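Local coordinates for 4-hydroxybutyrate coenzyme A transferase (Shewanella oneidensis, PDB 2OAS), which binds coenzyme A and probably transfers it between carboxylic acids such as acetate and 4-hydroxybutyrate, at residues N300-N305 and R346-L351. Residues are numbered along the deposited sequence; the frame is centred on the assembly and turned at random.
Sequences NVMAIN and RSVIAL
The Arg-346 guanidinium has the selenium of Met-302 over one face, SE lying 4.0 Å from NH1. Asn-300 CA sits at its edge, in plane. The side chains of Met-302 and Arg-346 cross at about a right angle. Met-302 starts with CG anti to the backbone N (chi1 179°), then bends, which carries CE to 3.5 Å from Val-348 CG2. Beyond the pair, Arg-346 NH2 forms a salt bridge with Asp-205, and NE hydrogen-bonds Gly-344 O. Together these bonds probably hold the buried guanidinium in its rotation, and Asp-205 probably offsets its charge.

The strands 301-305 and 346-350 run parallel, 12° apart. Five backbone hydrogen bonds join them. Arg-346 N gives to Val-301 O (2.8 Å), and Ala-303 N gives to Arg-346 O. Val-348 N then hydrogen-bonds Ala-303 O in the most bent of the five, 140° at the hydrogen. Asn-305 takes part twice, through N to Val-348 O and through O from Ala-350 N (2.7 Å). On the sheet face of Ala-303 and Asn-305, Ala-303 CB meets Ser-347 CB at 4.1 Å. Asn-305 ND2 hydrogen-bonds Gln-208 OE1, and the side chain of Asn-305 lies about 5 Å from bound coenzyme A.

Both strands are central in a mixed sheet, flanked by strands 206-208 and 382-385. Helix 332-341 lies in the connection between the two strands, which makes a beta-alpha-beta crossover. It packs on Val-301, Asn-305, Ser-347 and Ile-349, while helix 188-200 touches Ile-304 and Ala-350.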
ATOM      1  N   ASN A 300      -8.043  12.863  12.943  1.00 38.60           N
ATOM      2  CA  ASN A 300      -8.921  13.434  11.929  1.00 38.22           C
ATOM      3  C   ASN A 300      -8.221  13.877  10.644  1.00 37.80           C
ATOM      4  O   ASN A 300      -8.551  14.917  10.076  1.00 38.43           O
ATOM      5  CB  ASN A 300      -9.685  14.612  12.532  1.00 38.02           C
ATOM      6  CG  ASN A 300     -10.461  14.217  13.766  1.00 38.11           C
ATOM      7  OD1 ASN A 300     -11.295  13.318  13.721  1.00 36.38           O
ATOM      8  ND2 ASN A 300     -10.188  14.888  14.878  1.00 39.72           N
ATOM      9  N   VAL A 301      -7.254  13.098  10.191  1.00 36.23           N
ATOM     10  CA  VAL A 301      -6.561  13.418   8.955  1.00 36.63           C
ATOM     11  C   VAL A 301      -7.572  13.380   7.801  1.00 37.08           C
ATOM     12  O   VAL A 301      -8.448  12.519   7.769  1.00 36.72           O
ATOM     13  CB  VAL A 301      -5.426  12.393   8.673  1.00 35.66           C
ATOM     14  CG1 VAL A 301      -5.015  12.439   7.209  1.00 36.76           C
ATOM     15  CG2 VAL A 301      -4.230  12.698   9.565  1.00 35.84           C
HETATM   16  N   MSE A 302      -7.448  14.324   6.872  1.00 36.92           N
HETATM   17  CA  MSE A 302      -8.336  14.428   5.715  1.00 38.69           C
HETATM   18  C   MSE A 302      -7.452  14.432   4.482  1.00 36.39           C
HETATM   19  O   MSE A 302      -6.854  15.445   4.132  1.00 35.12           O
HETATM   20  CB  MSE A 302      -9.148  15.733   5.786  1.00 44.58           C
HETATM   21  CG  MSE A 302     -10.094  15.985   4.615  1.00 51.17           C
HETATM   22 SE   MSE A 302     -11.650  14.819   4.551  1.00 62.14          SE
HETATM   23  CE  MSE A 302     -11.091  13.677   3.110  1.00 57.70           C
ATOM     24  N   ALA A 303      -7.351  13.286   3.837  1.00 34.42           N
ATOM     25  CA  ALA A 303      -6.511  13.160   2.669  1.00 33.24           C
ATOM     26  C   ALA A 303      -7.323  13.234   1.386  1.00 32.39           C
ATOM     27  O   ALA A 303      -8.154  12.379   1.111  1.00 32.27           O
ATOM     28  CB  ALA A 303      -5.747  11.862   2.736  1.00 33.44           C
ATOM     29  N   ILE A 304      -7.061  14.266   0.599  1.00 32.67           N
ATOM     30  CA  ILE A 304      -7.783  14.472  -0.646  1.00 32.50           C
ATOM     31  C   ILE A 304      -6.844  14.437  -1.840  1.00 30.81           C
ATOM     32  O   ILE A 304      -6.012  15.316  -2.010  1.00 29.09           O
ATOM     33  CB  ILE A 304      -8.507  15.824  -0.614  1.00 31.73           C
ATOM     34  CG1 ILE A 304      -9.469  15.850   0.572  1.00 31.12           C
ATOM     35  CG2 ILE A 304      -9.225  16.059  -1.908  1.00 30.26           C
ATOM     36  CD1 ILE A 304     -10.024  17.218   0.864  1.00 32.89           C
ATOM     37  N   ASN A 305      -6.992  13.417  -2.668  1.00 30.00           N
ATOM     38  CA  ASN A 305      -6.141  13.275  -3.842  1.00 30.93           C
ATOM     39  C   ASN A 305      -6.978  13.056  -5.092  1.00 30.98           C
ATOM     40  O   ASN A 305      -8.205  12.990  -5.023  1.00 30.27           O
ATOM     41  CB  ASN A 305      -5.188  12.095  -3.637  1.00 31.09           C
ATOM     42  CG  ASN A 305      -4.204  12.343  -2.510  1.00 33.13           C
ATOM     43  OD1 ASN A 305      -3.121  12.896  -2.728  1.00 33.09           O
ATOM     44  ND2 ASN A 305      -4.584  11.958  -1.291  1.00 31.86           N
ATOM     45  N   ARG A 346     -10.198  10.363   7.310  1.00 42.85           N
ATOM     46  CA  ARG A 346     -10.930  10.019   6.101  1.00 42.15           C
ATOM     47  C   ARG A 346     -10.088  10.393   4.901  1.00 40.89           C
ATOM     48  O   ARG A 346      -9.298  11.338   4.957  1.00 41.76           O
ATOM     49  CB  ARG A 346     -12.252  10.782   6.058  1.00 43.40           C
ATOM     50  CG  ARG A 346     -13.219  10.379   7.143  1.00 44.16           C
ATOM     51  CD  ARG A 346     -13.843  11.593   7.763  1.00 44.81           C
ATOM     52  NE  ARG A 346     -12.874  12.286   8.597  1.00 46.59           N
ATOM     53  CZ  ARG A 346     -12.787  13.607   8.700  1.00 46.91           C
ATOM     54  NH1 ARG A 346     -13.614  14.380   8.015  1.00 46.79           N
ATOM     55  NH2 ARG A 346     -11.865  14.153   9.487  1.00 47.36           N
ATOM     56  N   SER A 347     -10.236   9.643   3.818  1.00 38.80           N
ATOM     57  CA  SER A 347      -9.498   9.940   2.598  1.00 37.37           C
ATOM     58  C   SER A 347     -10.540  10.069   1.501  1.00 36.79           C
ATOM     59  O   SER A 347     -11.665   9.585   1.638  1.00 36.04           O
ATOM     60  CB  SER A 347      -8.512   8.815   2.241  1.00 36.74           C
ATOM     61  OG  SER A 347      -9.181   7.678   1.720  1.00 37.81           O
ATOM     62  N   VAL A 348     -10.159  10.719   0.408  1.00 34.91           N
ATOM     63  CA  VAL A 348     -11.066  10.904  -0.691  1.00 34.33           C
ATOM     64  C   VAL A 348     -10.302  11.036  -1.995  1.00 34.76           C
ATOM     65  O   VAL A 348      -9.313  11.775  -2.087  1.00 34.45           O
ATOM     66  CB  VAL A 348     -11.942  12.174  -0.495  1.00 35.21           C
ATOM     67  CG1 VAL A 348     -12.755  12.455  -1.730  1.00 34.49           C
ATOM     68  CG2 VAL A 348     -12.885  11.983   0.686  1.00 35.83           C
ATOM     69  N   ILE A 349     -10.766  10.296  -2.996  1.00 34.15           N
ATOM     70  CA  ILE A 349     -10.190  10.336  -4.325  1.00 33.80           C
ATOM     71  C   ILE A 349     -11.197  11.131  -5.138  1.00 33.57           C
ATOM     72  O   ILE A 349     -12.292  10.641  -5.402  1.00 32.32           O
ATOM     73  CB  ILE A 349     -10.067   8.939  -4.945  1.00 33.93           C
ATOM     74  CG1 ILE A 349      -9.031   8.122  -4.188  1.00 33.65           C
ATOM     75  CG2 ILE A 349      -9.613   9.053  -6.383  1.00 33.20           C
ATOM     76  CD1 ILE A 349      -7.625   8.562  -4.483  1.00 33.08           C
ATOM     77  N   ALA A 350     -10.819  12.359  -5.505  1.00 33.79           N
ATOM     78  CA  ALA A 350     -11.674  13.264  -6.273  1.00 34.02           C
ATOM     79  C   ALA A 350     -11.226  13.393  -7.720  1.00 33.96           C
ATOM     80  O   ALA A 350     -10.065  13.687  -7.997  1.00 32.04           O
ATOM     81  CB  ALA A 350     -11.688  14.639  -5.622  1.00 33.46           C
ATOM     82  N   LEU A 351     -12.155  13.177  -8.642  1.00 33.00           N
ATOM     83  CA  LEU A 351     -11.833  13.294 -10.056  1.00 32.59           C
ATOM     84  C   LEU A 351     -13.081  13.549 -10.884  1.00 32.25           C
ATOM     85  O   LEU A 351     -14.191  13.229 -10.470  1.00 32.69           O
ATOM     86  CB  LEU A 351     -11.144  12.029 -10.551  1.00 32.23           C
ATOM     87  CG  LEU A 351     -11.982  10.761 -10.723  1.00 32.91           C
ATOM     88  CD1 LEU A 351     -11.059   9.665 -11.204  1.00 33.41           C
ATOM     89  CD2 LEU A 351     -12.651  10.352  -9.425  1.00 31.49           C
TER